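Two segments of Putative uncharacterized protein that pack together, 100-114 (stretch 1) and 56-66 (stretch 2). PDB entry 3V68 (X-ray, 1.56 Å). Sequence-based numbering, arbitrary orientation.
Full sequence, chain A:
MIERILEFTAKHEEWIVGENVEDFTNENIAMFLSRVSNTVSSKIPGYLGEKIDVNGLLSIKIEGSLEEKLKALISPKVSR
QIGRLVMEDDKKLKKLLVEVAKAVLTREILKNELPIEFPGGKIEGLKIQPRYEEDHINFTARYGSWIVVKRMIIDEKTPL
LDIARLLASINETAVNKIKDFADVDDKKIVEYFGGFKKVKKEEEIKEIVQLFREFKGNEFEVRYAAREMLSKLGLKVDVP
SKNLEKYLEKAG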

# COMPACT_ATOMS: atom_id res chain seq x y z
N VAL A 100 8.77 0.01 7.06
CA VAL A 100 8.51 0.17 5.63
C VAL A 100 8.82 -1.12 4.87
O VAL A 100 7.99 -1.60 4.10
CB VAL A 100 9.30 1.36 5.04
CG1 VAL A 100 9.25 1.38 3.50
CG2 VAL A 100 8.75 2.67 5.60
N ALA A 101 10.02 -1.67 5.10
CA ALA A 101 10.44 -2.92 4.46
C ALA A 101 9.48 -4.06 4.80
O ALA A 101 9.12 -4.86 3.92
CB ALA A 101 11.86 -3.28 4.87
N LYS A 102 9.06 -4.13 6.06
CA LYS A 102 8.11 -5.14 6.52
C LYS A 102 6.78 -5.04 5.78
O LYS A 102 6.19 -6.05 5.42
CB LYS A 102 7.91 -5.00 8.03
CG LYS A 102 7.17 -6.16 8.69
CD LYS A 102 7.03 -5.86 10.17
CE LYS A 102 6.05 -6.79 10.85
NZ LYS A 102 5.92 -6.46 12.30
N ALA A 103 6.31 -3.81 5.55
CA ALA A 103 5.06 -3.60 4.81
C ALA A 103 5.17 -4.05 3.35
O ALA A 103 4.21 -4.59 2.80
CB ALA A 103 4.63 -2.14 4.88
N VAL A 104 6.34 -3.82 2.75
CA VAL A 104 6.59 -4.26 1.37
C VAL A 104 6.57 -5.78 1.31
O VAL A 104 5.91 -6.37 0.45
CB VAL A 104 7.93 -3.69 0.84
CG1 VAL A 104 8.37 -4.41 -0.43
CG2 VAL A 104 7.80 -2.20 0.58
N LEU A 105 7.30 -6.41 2.23
CA LEU A 105 7.36 -7.87 2.29
C LEU A 105 5.98 -8.48 2.55
O LEU A 105 5.58 -9.43 1.89
CB LEU A 105 8.36 -8.32 3.36
CG LEU A 105 8.57 -9.83 3.51
CD1 LEU A 105 9.14 -10.42 2.23
CD2 LEU A 105 9.47 -10.14 4.70
N THR A 106 5.26 -7.91 3.51
CA THR A 106 3.92 -8.39 3.86
C THR A 106 2.97 -8.38 2.66
O THR A 106 2.27 -9.37 2.41
CB THR A 106 3.35 -7.60 5.05
OG1 THR A 106 4.22 -7.76 6.18
CG2 THR A 106 1.95 -8.09 5.43
N ARG A 107 2.95 -7.28 1.91
CA ARG A 107 2.12 -7.20 0.71
C ARG A 107 2.49 -8.29 -0.30
O ARG A 107 1.61 -8.97 -0.81
CB ARG A 107 2.20 -5.82 0.05
CG ARG A 107 1.48 -5.74 -1.31
CD ARG A 107 1.47 -4.32 -1.91
NE ARG A 107 0.53 -3.46 -1.18
CZ ARG A 107 -0.65 -3.06 -1.63
NH1 ARG A 107 -1.06 -3.38 -2.86
NH2 ARG A 107 -1.41 -2.29 -0.86
N GLU A 108 3.78 -8.43 -0.59
CA GLU A 108 4.20 -9.37 -1.62
C GLU A 108 3.97 -10.83 -1.21
O GLU A 108 3.56 -11.65 -2.04
CB GLU A 108 5.66 -9.13 -2.02
CG GLU A 108 5.89 -7.78 -2.72
CD GLU A 108 4.92 -7.51 -3.87
OE1 GLU A 108 4.92 -8.29 -4.85
OE2 GLU A 108 4.16 -6.52 -3.79
N ILE A 109 4.18 -11.13 0.07
CA ILE A 109 3.97 -12.50 0.57
C ILE A 109 2.49 -12.88 0.61
O ILE A 109 2.14 -14.04 0.36
CB ILE A 109 4.64 -12.71 1.96
CG1 ILE A 109 6.17 -12.60 1.88
CG2 ILE A 109 4.22 -14.06 2.59
CD1 ILE A 109 6.86 -13.61 0.93
N LEU A 110 1.62 -11.92 0.91
CA LEU A 110 0.21 -12.23 1.16
C LEU A 110 -0.77 -11.94 0.04
O LEU A 110 -1.91 -12.38 0.11
CB LEU A 110 -0.27 -11.52 2.44
CG LEU A 110 0.46 -11.85 3.74
CD1 LEU A 110 -0.16 -11.04 4.86
CD2 LEU A 110 0.41 -13.34 4.05
N LYS A 111 -0.34 -11.22 -1.00
CA LYS A 111 -1.28 -10.74 -2.02
C LYS A 111 -2.00 -11.84 -2.81
O LYS A 111 -3.09 -11.62 -3.32
CB LYS A 111 -0.64 -9.71 -2.96
CG LYS A 111 0.50 -10.23 -3.80
CD LYS A 111 1.01 -9.14 -4.72
CE LYS A 111 1.93 -9.70 -5.78
NZ LYS A 111 2.51 -8.63 -6.63
N ASN A 112 -1.39 -13.02 -2.89
CA ASN A 112 -2.05 -14.16 -3.52
C ASN A 112 -2.79 -15.06 -2.53
O ASN A 112 -3.45 -16.02 -2.93
CB ASN A 112 -1.07 -14.98 -4.36
CG ASN A 112 -0.50 -14.19 -5.53
OD1 ASN A 112 -1.22 -13.48 -6.24
ND2 ASN A 112 0.81 -14.31 -5.74
N GLU A 113 -2.69 -14.74 -1.23
CA GLU A 113 -3.35 -15.49 -0.16
C GLU A 113 -4.60 -14.77 0.36
O GLU A 113 -5.52 -15.40 0.89
CB GLU A 113 -2.39 -15.71 1.02
CG GLU A 113 -1.09 -16.45 0.69
CD GLU A 113 -1.15 -17.95 0.98
OE1 GLU A 113 -2.03 -18.38 1.75
OE2 GLU A 113 -0.31 -18.68 0.43
N LEU A 114 -4.61 -13.44 0.23
CA LEU A 114 -5.66 -12.59 0.78
C LEU A 114 -6.03 -11.47 -0.20
O LEU A 114 -5.23 -11.14 -1.07
CB LEU A 114 -5.20 -11.98 2.11
CG LEU A 114 -5.08 -12.87 3.35
CD1 LEU A 114 -4.27 -12.15 4.40
CD2 LEU A 114 -6.46 -13.24 3.89
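Stretch 2, residues 56-66: GLLSIKIEGSL

The centre of the contact is mostly leucine and isoleucine, with no direct hydrogen bond between the stretches. Stretch 2 runs in the same sense as stretch 1: Leu105 lies opposite Leu58 (CA to CA 6.4 Å), Ile109 opposite Ile62 (7.2 Å) and Glu113 opposite Leu66 (6.5 Å). Each step of four residues in stretch 1 is thus matched by four in stretch 2, although the partner leaves its own helix around Leu58 and continues as extended chain from Ile60 to Glu63.

In that extended run the alternation is simple: Ile60 and Ile62 point toward the helix, Lys61 and Glu63 away. Ile109 meets this segment, its CD1 lying 3.8 Å from CG1 of Ile62, while CD2 of Leu105 reaches CD1 of Ile60 at 4.1 Å. One turn back, Leu57 enters the helix face with chi1 t and chi2 p; its CD2 sits 3.9 Å from both Ala101 CB and Val104 CG1, and its CD1 is 4.0 Å from Leu105 CB. Leu57 also comes close to the backbone here, its CD2 lying 3.5 Å from Ala101 O.

At the far end Leu66, the residue most covered by the other stretch, uses the same t, p rotamer. Its CD1 packs 3.7 Å from Leu110 CD2 and its CD2 3.8 Å from Leu114 CD2, so it bridges the last helical turn and the loop beyond. Gly64, at phi 105° and psi -166°, adopts a backbone conformation that favours glycine just before this return to helix.

The edge is partly polar. Leu58 CD2 rests 3.7 Å from the aliphatic CG of Glu108, whose OE1 forms a salt bridge with Lys111 NZ at 3.0 Å. Finally, one water donates to both Gly64 O (2.6 Å from the water O) and Glu113 OE2 (2.7 Å from the same O), linking the stretches indirectly.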

# COMPACT_ATOMS: atom_id res chain seq x y z
N GLY A 56 17.17 -8.45 -1.88
CA GLY A 56 17.30 -9.32 -0.72
C GLY A 56 15.99 -9.47 0.03
O GLY A 56 15.63 -10.58 0.45
N LEU A 57 15.27 -8.37 0.19
CA LEU A 57 14.00 -8.36 0.92
C LEU A 57 12.97 -9.29 0.29
O LEU A 57 12.37 -10.12 0.98
CB LEU A 57 13.44 -6.94 1.02
CG LEU A 57 12.10 -6.75 1.74
CD1 LEU A 57 12.20 -7.07 3.23
CD2 LEU A 57 11.60 -5.33 1.52
N LEU A 58 12.79 -9.16 -1.02
CA LEU A 58 11.81 -9.96 -1.74
C LEU A 58 12.27 -11.39 -1.99
O LEU A 58 11.51 -12.22 -2.49
CB LEU A 58 11.42 -9.26 -3.05
CG LEU A 58 10.84 -7.84 -2.94
CD1 LEU A 58 10.58 -7.25 -4.32
CD2 LEU A 58 9.57 -7.81 -2.10
N SER A 59 13.52 -11.68 -1.62
CA SER A 59 14.06 -13.04 -1.70
C SER A 59 13.90 -13.82 -0.40
O SER A 59 14.25 -15.01 -0.33
CB SER A 59 15.54 -13.01 -2.11
OG SER A 59 15.69 -12.49 -3.42
N ILE A 60 13.38 -13.17 0.64
CA ILE A 60 13.11 -13.83 1.92
C ILE A 60 12.03 -14.89 1.74
O ILE A 60 10.98 -14.62 1.15
CB ILE A 60 12.70 -12.82 3.03
CG1 ILE A 60 13.86 -11.88 3.37
CG2 ILE A 60 12.22 -13.55 4.29
CD1 ILE A 60 13.48 -10.73 4.29
N LYS A 61 12.31 -16.10 2.23
CA LYS A 61 11.39 -17.21 2.07
C LYS A 61 10.44 -17.34 3.25
O LYS A 61 10.86 -17.48 4.40
CB LYS A 61 12.15 -18.52 1.81
CG LYS A 61 12.97 -18.54 0.51
CD LYS A 61 12.16 -18.94 -0.73
CE LYS A 61 11.32 -17.79 -1.31
NZ LYS A 61 12.13 -16.62 -1.75
N ILE A 62 9.15 -17.25 2.94
CA ILE A 62 8.09 -17.40 3.93
C ILE A 62 7.24 -18.59 3.48
O ILE A 62 6.46 -18.49 2.53
CB ILE A 62 7.23 -16.12 4.05
CG1 ILE A 62 8.10 -14.86 4.28
CG2 ILE A 62 6.18 -16.27 5.15
CD1 ILE A 62 8.74 -14.75 5.66
N GLU A 63 7.42 -19.72 4.17
CA GLU A 63 6.83 -20.99 3.74
C GLU A 63 5.52 -21.32 4.46
O GLU A 63 5.26 -20.84 5.56
CB GLU A 63 7.83 -22.13 3.97
CG GLU A 63 9.07 -22.09 3.08
CD GLU A 63 8.84 -22.69 1.70
OE1 GLU A 63 7.79 -23.34 1.50
OE2 GLU A 63 9.71 -22.53 0.83
N GLY A 64 4.70 -22.14 3.81
CA GLY A 64 3.56 -22.78 4.45
C GLY A 64 2.19 -22.22 4.10
O GLY A 64 2.03 -21.48 3.13
N SER A 65 1.20 -22.60 4.90
CA SER A 65 -0.16 -22.10 4.77
C SER A 65 -0.19 -20.62 5.11
O SER A 65 0.80 -20.07 5.59
CB SER A 65 -1.07 -22.84 5.74
OG SER A 65 -0.67 -22.58 7.07
N LEU A 66 -1.32 -19.97 4.87
CA LEU A 66 -1.50 -18.57 5.27
C LEU A 66 -1.16 -18.36 6.75
O LEU A 66 -0.40 -17.44 7.08
CB LEU A 66 -2.92 -18.08 4.98
CG LEU A 66 -3.27 -16.67 5.47
CD1 LEU A 66 -2.35 -15.63 4.84
CD2 LEU A 66 -4.73 -16.36 5.16
O HOH W 1 1.09 -20.93 0.73